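Local coordinates for protein superoxide dismutase (Candida albicans, PDB 4GUN) that probably protects cells from oxidative damage by converting superoxide to hydrogen peroxide and molecular oxygen at a manganese centre, at residues S102-Q107 and E199-Y204; W134-K139 and V150-Q155; N140-G145 and A160-P165. The protein carries 2 engineered substitutions. All coordinates share one frame; numbering follows the deposited sequence.

Contact 1. Residues S102-Q107 and E199-Y204; sequences SALGKQ and EAESRY. With SO4 (sulfate ion), chain R.
Leu104 and Tyr204 form the heart of a helix-helix crossing in the C-terminal domain of this manganese superoxide dismutase, where the first turn of helix 103-112 meets the C-terminal helix 197-205. The segment axes run nearly perpendicular, at 95°, and approach to 9.0 Å. Tyr204 lays one face of its ring over the helix backbone in a CH-pi contact: Leu104 CA lies 4.1 Å from the ring centroid, 19° off the normal and shifted toward the rim. CG of Tyr204, anti to its backbone N, points toward helix 103-112, and Ala103 CB lies 3.7 Å from Tyr204 CD1. Leu104 CD2 reaches helix 197-205 at Ala200 CB, 3.6 Å away. Both Leu104 and Tyr204 also touch Leu147 of strand 146-153, so the crossing packs against the three-stranded sheet of the iron/manganese dismutase fold. The phenol end crosses the Gln107 side chain at about a right angle, and a water donates to both Gln107 OE1 and Tyr204 OH; the hydroxyl is also hydrogen-bonded to Gly145 O, and Gln107 NE2 to Gln111 OE1. Ser102 is the N-cap of helix 103-112, its OG accepting from Gly105 N at 3.2 Å. That hydroxyl rests against the carboxylate of Glu201, OG to CD 3.6 Å, while Ser102 OG and Glu201 OE2 each hydrogen-bond to the backbone of Asp99. A sulfate, probably from the crystallisation liquor, sits at the same helix start: Ala103 N donates to its O2 at 2.6 Å, almost straight at 175°.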
loop_
_atom_site.group_PDB
_atom_site.type_symbol
_atom_site.label_atom_id
_atom_site.label_comp_id
_atom_site.label_asym_id
_atom_site.label_seq_id
_atom_site.Cartn_x
_atom_site.Cartn_y
_atom_site.Cartn_z
ATOM N N SER A 102 -13.885 -33.953 -12.362
ATOM C CA SER A 102 -13.145 -33.703 -11.114
ATOM C C SER A 102 -13.811 -32.538 -10.389
ATOM O O SER A 102 -14.501 -31.738 -11.042
ATOM C CB SER A 102 -11.662 -33.415 -11.381
ATOM O OG SER A 102 -11.422 -32.148 -11.978
ATOM N N ALA A 103 -13.628 -32.438 -9.049
ATOM C CA ALA A 103 -14.223 -31.343 -8.248
ATOM C C ALA A 103 -13.886 -29.958 -8.806
ATOM O O ALA A 103 -14.782 -29.116 -8.937
ATOM C CB ALA A 103 -13.818 -31.462 -6.778
ATOM N N LEU A 104 -12.613 -29.742 -9.212
ATOM C CA LEU A 104 -12.183 -28.475 -9.812
ATOM C C LEU A 104 -12.861 -28.256 -11.168
ATOM O O LEU A 104 -13.385 -27.172 -11.403
ATOM C CB LEU A 104 -10.638 -28.399 -9.963
ATOM C CG LEU A 104 -10.121 -27.170 -10.743
ATOM C CD1 LEU A 104 -10.408 -25.858 -10.021
ATOM C CD2 LEU A 104 -8.666 -27.316 -11.137
ATOM N N GLY A 105 -12.824 -29.273 -12.036
ATOM C CA GLY A 105 -13.415 -29.241 -13.374
ATOM C C GLY A 105 -14.900 -28.955 -13.352
ATOM O O GLY A 105 -15.402 -28.199 -14.184
ATOM N N LYS A 106 -15.601 -29.543 -12.380
ATOM C CA LYS A 106 -17.034 -29.339 -12.139
ATOM C C LYS A 106 -17.271 -27.884 -11.715
ATOM O O LYS A 106 -18.221 -27.264 -12.191
ATOM C CB LYS A 106 -17.540 -30.277 -11.017
ATOM C CG LYS A 106 -18.048 -31.624 -11.514
ATOM C CD LYS A 106 -19.118 -32.224 -10.587
ATOM C CE LYS A 106 -18.542 -33.015 -9.440
ATOM N NZ LYS A 106 -19.606 -33.523 -8.537
ATOM N N GLN A 107 -16.406 -27.339 -10.840
ATOM C CA GLN A 107 -16.532 -25.949 -10.378
ATOM C C GLN A 107 -16.303 -24.928 -11.503
ATOM O O GLN A 107 -17.066 -23.973 -11.588
ATOM C CB GLN A 107 -15.667 -25.669 -9.144
ATOM C CG GLN A 107 -16.118 -24.434 -8.351
ATOM C CD GLN A 107 -17.430 -24.604 -7.614
ATOM O OE1 GLN A 107 -17.829 -25.712 -7.241
ATOM N NE2 GLN A 107 -18.108 -23.499 -7.349
ATOM N N GLU A 199 -2.194 -30.780 -11.185
ATOM C CA GLU A 199 -1.778 -30.219 -9.900
ATOM C C GLU A 199 -2.903 -29.344 -9.355
ATOM O O GLU A 199 -3.210 -29.433 -8.173
ATOM C CB GLU A 199 -0.446 -29.426 -9.996
ATOM C CG GLU A 199 0.017 -28.781 -8.682
ATOM C CD GLU A 199 0.228 -29.690 -7.477
ATOM O OE1 GLU A 199 0.535 -30.884 -7.682
ATOM O OE2 GLU A 199 0.099 -29.209 -6.329
ATOM N N ALA A 200 -3.535 -28.534 -10.229
ATOM C CA ALA A 200 -4.645 -27.658 -9.881
ATOM C C ALA A 200 -5.820 -28.476 -9.285
ATOM O O ALA A 200 -6.382 -28.098 -8.246
ATOM C CB ALA A 200 -5.079 -26.890 -11.120
ATOM N N GLU A 201 -6.161 -29.619 -9.930
ATOM C CA GLU A 201 -7.208 -30.540 -9.477
ATOM C C GLU A 201 -6.896 -31.068 -8.060
ATOM O O GLU A 201 -7.768 -31.064 -7.189
ATOM C CB GLU A 201 -7.298 -31.748 -10.426
ATOM C CG GLU A 201 -7.892 -31.475 -11.789
ATOM C CD GLU A 201 -7.939 -32.699 -12.682
ATOM O OE1 GLU A 201 -7.849 -33.834 -12.165
ATOM O OE2 GLU A 201 -8.039 -32.519 -13.913
ATOM N N SER A 202 -5.655 -31.526 -7.838
ATOM C CA SER A 202 -5.217 -32.043 -6.539
ATOM C C SER A 202 -5.321 -30.951 -5.455
ATOM O O SER A 202 -5.786 -31.240 -4.348
ATOM C CB SER A 202 -3.785 -32.567 -6.635
ATOM O OG SER A 202 -3.362 -33.104 -5.395
ATOM N N ARG A 203 -4.919 -29.702 -5.780
ATOM C CA ARG A 203 -4.977 -28.569 -4.851
ATOM C C ARG A 203 -6.399 -28.253 -4.411
ATOM O O ARG A 203 -6.629 -28.007 -3.224
ATOM C CB ARG A 203 -4.313 -27.335 -5.455
ATOM C CG ARG A 203 -2.817 -27.435 -5.470
ATOM C CD ARG A 203 -2.220 -26.268 -6.198
ATOM N NE ARG A 203 -0.766 -26.380 -6.291
ATOM C CZ ARG A 203 -0.008 -25.593 -7.043
ATOM N NH1 ARG A 203 -0.559 -24.635 -7.783
ATOM N NH2 ARG A 203 1.295 -25.787 -7.105
ATOM N N TYR A 204 -7.346 -28.275 -5.355
ATOM C CA TYR A 204 -8.764 -28.029 -5.096
ATOM C C TYR A 204 -9.367 -29.098 -4.137
ATOM O O TYR A 204 -10.115 -28.754 -3.212
ATOM C CB TYR A 204 -9.559 -27.999 -6.412
ATOM C CG TYR A 204 -10.965 -27.461 -6.245
ATOM C CD1 TYR A 204 -12.023 -28.306 -5.904
ATOM C CD2 TYR A 204 -11.233 -26.104 -6.385
ATOM C CE1 TYR A 204 -13.305 -27.807 -5.681
ATOM C CE2 TYR A 204 -12.518 -25.598 -6.176
ATOM C CZ TYR A 204 -13.546 -26.450 -5.811
ATOM O OH TYR A 204 -14.812 -25.952 -5.618
HETATM S S SO4 R . -11.226 -35.262 -7.458
HETATM O O1 SO4 R . -11.520 -35.773 -6.120
HETATM O O2 SO4 R . -12.118 -34.150 -7.734
HETATM O O3 SO4 R . -9.830 -34.821 -7.533
HETATM O O4 SO4 R . -11.438 -36.306 -8.463
HETATM O O HOH W 1 -10.521 -31.478 -8.125
HETATM O O HOH W 2 -17.453 -26.590 -4.757
#

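Contact 2. Residues W134-K139 and V150-Q155; sequences WAFIVK and VTTANQ
Trp134 to Phe136 pair with Val150 to Thr152 as antiparallel strands whose segment axes approach to 4.6 Å with 146° between their directions. Trp134-Thr152 and Phe136-Val150 are hydrogen-bonded pairs, each closed by two backbone bonds, such as Phe136 N to Val150 O at 2.8 Å; Ala135-Thr151 between them is a non-hydrogen-bonded pair. Trp134, Phe136, Val150 and Thr152 share one face of the sheet. There Thr152 CG2 lies 3.6 Å from Phe136 CE2, the two side chains crossing at about a right angle. Thr152 OG1 comes to the edge of the same ring, in its plane, and is held by a hydrogen bond to Asp156 O. Farther along, Val138 CG1 meets Val150 CG1 at 3.6 Å, these side chains too crossing at about a right angle.

Beyond the paired residues the second segment turns, and Gln155 comes back to the indole. Its CG is anti to the carbonyl carbon and the chain bends at chi2 (-55°), which sends CD back toward Trp134. Trp134 NE1 donates to Gln155 OE1 at 3.0 Å, a weak bond with an N-H...O angle of 130°, the ring and amide planes steeply inclined to each other. Asn154 O sits at the indole edge, 3.2 Å from Trp134 CD1. The Gln155 amide has further partners: Asn79 ND2 at OE1 and Tyr40 OH at NE2, so its orientation is fixed from both ends. The indole packs edge-to-face on the metal ligand His80, and the nearest atom of the Trp134 side chain comes to about 4 Å from the manganese. The hairpin and the turn just after it thus supply second-shell residues to the metal site, in keeping with the glutamine-tyrosine hydrogen-bond network familiar from manganese superoxide dismutases.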
loop_
_atom_site.group_PDB
_atom_site.type_symbol
_atom_site.label_atom_id
_atom_site.label_comp_id
_atom_site.label_asym_id
_atom_site.label_seq_id
_atom_site.Cartn_x
_atom_site.Cartn_y
_atom_site.Cartn_z
ATOM N N TRP A 134 1.661 -11.230 -9.234
ATOM C CA TRP A 134 1.169 -12.573 -9.568
ATOM C C TRP A 134 -0.305 -12.533 -9.777
ATOM O O TRP A 134 -0.966 -11.641 -9.253
ATOM C CB TRP A 134 1.400 -13.524 -8.356
ATOM C CG TRP A 134 2.837 -13.819 -8.058
ATOM C CD1 TRP A 134 3.732 -12.994 -7.450
ATOM C CD2 TRP A 134 3.556 -15.010 -8.404
ATOM N NE1 TRP A 134 4.981 -13.572 -7.444
ATOM C CE2 TRP A 134 4.904 -14.807 -8.033
ATOM C CE3 TRP A 134 3.194 -16.229 -8.997
ATOM C CZ2 TRP A 134 5.888 -15.789 -8.215
ATOM C CZ3 TRP A 134 4.178 -17.192 -9.201
ATOM C CH2 TRP A 134 5.504 -16.966 -8.816
ATOM N N ALA A 135 -0.837 -13.515 -10.520
ATOM C CA ALA A 135 -2.275 -13.790 -10.620
ATOM C C ALA A 135 -2.497 -15.196 -10.081
ATOM O O ALA A 135 -1.654 -16.081 -10.279
ATOM C CB ALA A 135 -2.786 -13.694 -12.043
ATOM N N PHE A 136 -3.597 -15.390 -9.348
ATOM C CA PHE A 136 -3.919 -16.696 -8.807
ATOM C C PHE A 136 -5.374 -17.034 -9.085
ATOM O O PHE A 136 -6.247 -16.187 -8.935
ATOM C CB PHE A 136 -3.700 -16.763 -7.273
ATOM C CG PHE A 136 -2.324 -16.483 -6.727
ATOM C CD1 PHE A 136 -1.468 -17.525 -6.392
ATOM C CD2 PHE A 136 -1.922 -15.184 -6.444
ATOM C CE1 PHE A 136 -0.207 -17.267 -5.849
ATOM C CE2 PHE A 136 -0.662 -14.926 -5.897
ATOM C CZ PHE A 136 0.182 -15.967 -5.603
ATOM N N ILE A 137 -5.620 -18.300 -9.413
ATOM C CA ILE A 137 -6.947 -18.892 -9.455
ATOM C C ILE A 137 -7.035 -19.430 -8.023
ATOM O O ILE A 137 -6.129 -20.160 -7.596
ATOM C CB ILE A 137 -7.085 -20.017 -10.519
ATOM C CG1 ILE A 137 -7.088 -19.392 -11.940
ATOM C CG2 ILE A 137 -8.393 -20.787 -10.269
ATOM C CD1 ILE A 137 -6.854 -20.365 -13.107
ATOM N N VAL A 138 -8.057 -18.993 -7.254
ATOM C CA VAL A 138 -8.165 -19.372 -5.834
ATOM C C VAL A 138 -9.484 -20.056 -5.536
ATOM O O VAL A 138 -10.470 -19.764 -6.195
ATOM C CB VAL A 138 -7.943 -18.168 -4.844
ATOM C CG1 VAL A 138 -6.625 -17.445 -5.096
ATOM C CG2 VAL A 138 -9.102 -17.178 -4.860
ATOM N N LYS A 139 -9.507 -20.923 -4.506
ATOM C CA LYS A 139 -10.745 -21.559 -4.024
ATOM C C LYS A 139 -11.040 -20.960 -2.650
ATOM O O LYS A 139 -10.156 -20.898 -1.796
ATOM C CB LYS A 139 -10.590 -23.090 -3.936
ATOM C CG LYS A 139 -11.703 -23.816 -3.160
ATOM C CD LYS A 139 -11.273 -25.234 -2.815
ATOM C CE LYS A 139 -12.436 -26.107 -2.373
ATOM N NZ LYS A 139 -11.949 -27.422 -1.828
ATOM N N VAL A 150 -7.547 -13.603 -8.542
ATOM C CA VAL A 150 -7.010 -12.479 -7.743
ATOM C C VAL A 150 -5.557 -12.154 -8.168
ATOM O O VAL A 150 -4.883 -12.996 -8.746
ATOM C CB VAL A 150 -7.132 -12.766 -6.204
ATOM C CG1 VAL A 150 -6.265 -13.932 -5.782
ATOM C CG2 VAL A 150 -6.801 -11.543 -5.349
ATOM N N THR A 151 -5.099 -10.935 -7.902
ATOM C CA THR A 151 -3.706 -10.563 -8.164
ATOM C C THR A 151 -3.054 -10.116 -6.864
ATOM O O THR A 151 -3.736 -9.614 -5.970
ATOM C CB THR A 151 -3.562 -9.461 -9.226
ATOM O OG1 THR A 151 -4.195 -8.281 -8.744
ATOM C CG2 THR A 151 -4.067 -9.879 -10.597
ATOM N N THR A 152 -1.734 -10.283 -6.769
ATOM C CA THR A 152 -0.974 -9.809 -5.623
ATOM C C THR A 152 0.182 -8.999 -6.179
ATOM O O THR A 152 0.580 -9.224 -7.327
ATOM C CB THR A 152 -0.523 -10.949 -4.694
ATOM O OG1 THR A 152 0.591 -11.639 -5.260
ATOM C CG2 THR A 152 -1.664 -11.908 -4.291
ATOM N N ALA A 153 0.714 -8.044 -5.386
ATOM C CA ALA A 153 1.842 -7.233 -5.837
ATOM C C ALA A 153 3.095 -7.867 -5.290
ATOM O O ALA A 153 3.046 -8.441 -4.201
ATOM C CB ALA A 153 1.697 -5.804 -5.319
ATOM N N ASN A 154 4.226 -7.766 -6.029
ATOM C CA ASN A 154 5.533 -8.236 -5.575
ATOM C C ASN A 154 5.534 -9.701 -5.164
ATOM O O ASN A 154 5.205 -10.551 -5.994
ATOM C CB ASN A 154 6.094 -7.296 -4.462
ATOM C CG ASN A 154 6.280 -5.875 -4.934
ATOM O OD1 ASN A 154 6.460 -5.625 -6.118
ATOM N ND2 ASN A 154 6.245 -4.906 -4.025
ATOM N N GLN A 155 5.899 -10.009 -3.897
ATOM C CA GLN A 155 5.881 -11.388 -3.405
ATOM C C GLN A 155 4.750 -11.659 -2.425
ATOM O O GLN A 155 4.792 -12.637 -1.691
ATOM C CB GLN A 155 7.244 -11.903 -2.913
ATOM C CG GLN A 155 8.337 -12.037 -4.003
ATOM C CD GLN A 155 7.968 -12.884 -5.214
ATOM O OE1 GLN A 155 7.044 -13.708 -5.205
ATOM N NE2 GLN A 155 8.705 -12.707 -6.286
#

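Contact 3. Residues N140-G145 and A160-P165; sequences NKQNGG and APHLVP
His162 and Asn140 lead a polar surface contact at one end of the antiparallel sheet, where the loop of the beta hairpin 133-140/146-153 meets the turn that leads into strand 163-170. Asn140 and Leu163 form an antiparallel non-hydrogen-bonded pair, CA to CA 4.8 Å, and the type I beta turn from Ala160 to Leu163 brings His162 alongside the loop. On the backbone, Lys141 N donates to His162 O at 2.9 Å. The side chain of Lys141 follows the turn: its chain bends at chi3 (-89°), its CE packs against Val164 CG2, and NZ donates to Pro161 O at 2.8 Å. The same lysine thus grips two successive carbonyls of the turn, one with its backbone and one with its ammonium.

The imidazole is held between groups on its two faces. Gln142 OE1 stands 3.3 Å above one face of the His162 ring, offset toward the rim, with the amide and ring planes only 16° apart and stacked; its approach to ND1 has too poor an angle for a hydrogen bond. Leu163 CG lies over the opposite face.

Two other subunits border the contact. Gln111 of a neighbouring subunit donates through NE2 to Asn143 O, and Lys61 of another subunit donates through NZ to Leu163 O, so the contact lies where subunits of the tetramer meet.

Asn140 OD1 takes two donors from opposite faces of its amide plane: Gln142 N at 3.1 Å, which closes an Asx turn, and His162 ND1 at 3.2 Å, a straight approach at hydrogen (164°) with the donor well above the carbonyl plane.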
loop_
_atom_site.group_PDB
_atom_site.type_symbol
_atom_site.label_atom_id
_atom_site.label_comp_id
_atom_site.label_asym_id
_atom_site.label_seq_id
_atom_site.Cartn_x
_atom_site.Cartn_y
_atom_site.Cartn_z
ATOM N N ASN A 140 -12.293 -20.562 -2.421
ATOM C CA ASN A 140 -12.685 -20.008 -1.125
ATOM C C ASN A 140 -13.437 -21.096 -0.373
ATOM O O ASN A 140 -14.473 -21.553 -0.823
ATOM C CB ASN A 140 -13.521 -18.729 -1.315
ATOM C CG ASN A 140 -13.813 -17.934 -0.063
ATOM O OD1 ASN A 140 -13.953 -18.460 1.028
ATOM N ND2 ASN A 140 -13.915 -16.628 -0.200
ATOM N N LYS A 141 -12.880 -21.549 0.747
ATOM C CA LYS A 141 -13.469 -22.627 1.559
ATOM C C LYS A 141 -14.749 -22.245 2.314
ATOM O O LYS A 141 -15.501 -23.139 2.717
ATOM C CB LYS A 141 -12.419 -23.177 2.542
ATOM C CG LYS A 141 -11.226 -23.838 1.852
ATOM C CD LYS A 141 -10.240 -24.420 2.857
ATOM C CE LYS A 141 -9.202 -23.413 3.272
ATOM N NZ LYS A 141 -8.383 -23.862 4.427
ATOM N N GLN A 142 -15.004 -20.938 2.489
ATOM C CA GLN A 142 -16.140 -20.395 3.245
ATOM C C GLN A 142 -17.443 -20.180 2.473
ATOM O O GLN A 142 -18.514 -20.240 3.078
ATOM C CB GLN A 142 -15.741 -19.051 3.879
ATOM C CG GLN A 142 -14.822 -19.161 5.090
ATOM C CD GLN A 142 -14.370 -17.802 5.588
ATOM O OE1 GLN A 142 -14.371 -16.792 4.862
ATOM N NE2 GLN A 142 -13.932 -17.758 6.840
ATOM N N ASN A 143 -17.357 -19.811 1.189
ATOM C CA ASN A 143 -18.527 -19.486 0.370
ATOM C C ASN A 143 -18.960 -20.602 -0.613
ATOM O O ASN A 143 -19.496 -20.303 -1.686
ATOM C CB ASN A 143 -18.272 -18.181 -0.372
ATOM C CG ASN A 143 -17.190 -18.261 -1.417
ATOM O OD1 ASN A 143 -16.565 -19.304 -1.617
ATOM N ND2 ASN A 143 -16.989 -17.175 -2.152
ATOM N N GLY A 144 -18.721 -21.854 -0.238
ATOM C CA GLY A 144 -19.096 -23.028 -1.029
ATOM C C GLY A 144 -18.044 -23.551 -1.987
ATOM O O GLY A 144 -18.375 -24.226 -2.967
ATOM N N GLY A 145 -16.778 -23.271 -1.693
ATOM C CA GLY A 145 -15.662 -23.683 -2.545
ATOM C C GLY A 145 -15.609 -22.926 -3.861
ATOM O O GLY A 145 -15.134 -23.468 -4.863
ATOM N N ALA A 160 -4.508 -16.007 3.406
ATOM C CA ALA A 160 -5.719 -16.098 4.217
ATOM C C ALA A 160 -6.037 -17.585 4.447
ATOM O O ALA A 160 -6.039 -18.344 3.472
ATOM C CB ALA A 160 -6.876 -15.411 3.516
ATOM N N PRO A 161 -6.221 -18.044 5.718
ATOM C CA PRO A 161 -6.503 -19.472 5.958
ATOM C C PRO A 161 -7.671 -20.061 5.154
ATOM O O PRO A 161 -7.552 -21.183 4.688
ATOM C CB PRO A 161 -6.776 -19.532 7.462
ATOM C CG PRO A 161 -6.055 -18.361 8.013
ATOM C CD PRO A 161 -6.218 -17.287 6.983
ATOM N N HIS A 162 -8.753 -19.300 4.938
ATOM C CA HIS A 162 -9.936 -19.772 4.189
ATOM C C HIS A 162 -9.737 -19.806 2.658
ATOM O O HIS A 162 -10.672 -20.148 1.928
ATOM C CB HIS A 162 -11.159 -18.907 4.541
ATOM C CG HIS A 162 -11.067 -17.503 4.022
ATOM N ND1 HIS A 162 -11.708 -17.122 2.856
ATOM C CD2 HIS A 162 -10.370 -16.447 4.501
ATOM C CE1 HIS A 162 -11.392 -15.850 2.670
ATOM N NE2 HIS A 162 -10.589 -15.401 3.636
ATOM N N LEU A 163 -8.543 -19.423 2.169
ATOM C CA LEU A 163 -8.281 -19.390 0.729
ATOM C C LEU A 163 -7.190 -20.366 0.323
ATOM O O LEU A 163 -6.213 -20.531 1.054
ATOM C CB LEU A 163 -7.905 -17.981 0.260
ATOM C CG LEU A 163 -8.997 -16.912 0.245
ATOM C CD1 LEU A 163 -8.385 -15.544 -0.058
ATOM C CD2 LEU A 163 -10.097 -17.230 -0.784
ATOM N N VAL A 164 -7.358 -21.008 -0.852
ATOM C CA VAL A 164 -6.414 -22.003 -1.374
ATOM C C VAL A 164 -5.888 -21.571 -2.745
ATOM O O VAL A 164 -6.692 -21.413 -3.665
ATOM C CB VAL A 164 -7.053 -23.418 -1.467
ATOM C CG1 VAL A 164 -5.993 -24.476 -1.781
ATOM C CG2 VAL A 164 -7.828 -23.781 -0.201
ATOM N N PRO A 165 -4.552 -21.408 -2.925
ATOM C CA PRO A 165 -4.045 -21.100 -4.277
ATOM C C PRO A 165 -4.150 -22.367 -5.162
ATOM O O PRO A 165 -3.759 -23.456 -4.730
ATOM C CB PRO A 165 -2.600 -20.636 -4.022
ATOM C CG PRO A 165 -2.204 -21.271 -2.720
ATOM C CD PRO A 165 -3.453 -21.587 -1.942
#

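How the contacts relate
All three contacts belong to the C-terminal domain, and strand 133-140 runs directly from contact 2 into contact 3, their centres 14 Å apart. There Lys139 O and Val164 N, 3.0 Å apart, probably hydrogen-bond, tying the central strand to strand 163-170. Contact 1 reaches both others through Tyr204: the 2.6 Å from its OH to Gly145 O is the tie to contact 3, and its backbone O, 2.7 Å from Lys139 NZ of contact 2, probably accepts a hydrogen bond. The lysine also makes a cation-pi contact with the tyrosine ring. Only contact 2 adjoins the manganese site; contacts 1 and 3, their centres 14 Å apart, lie away from the metal site.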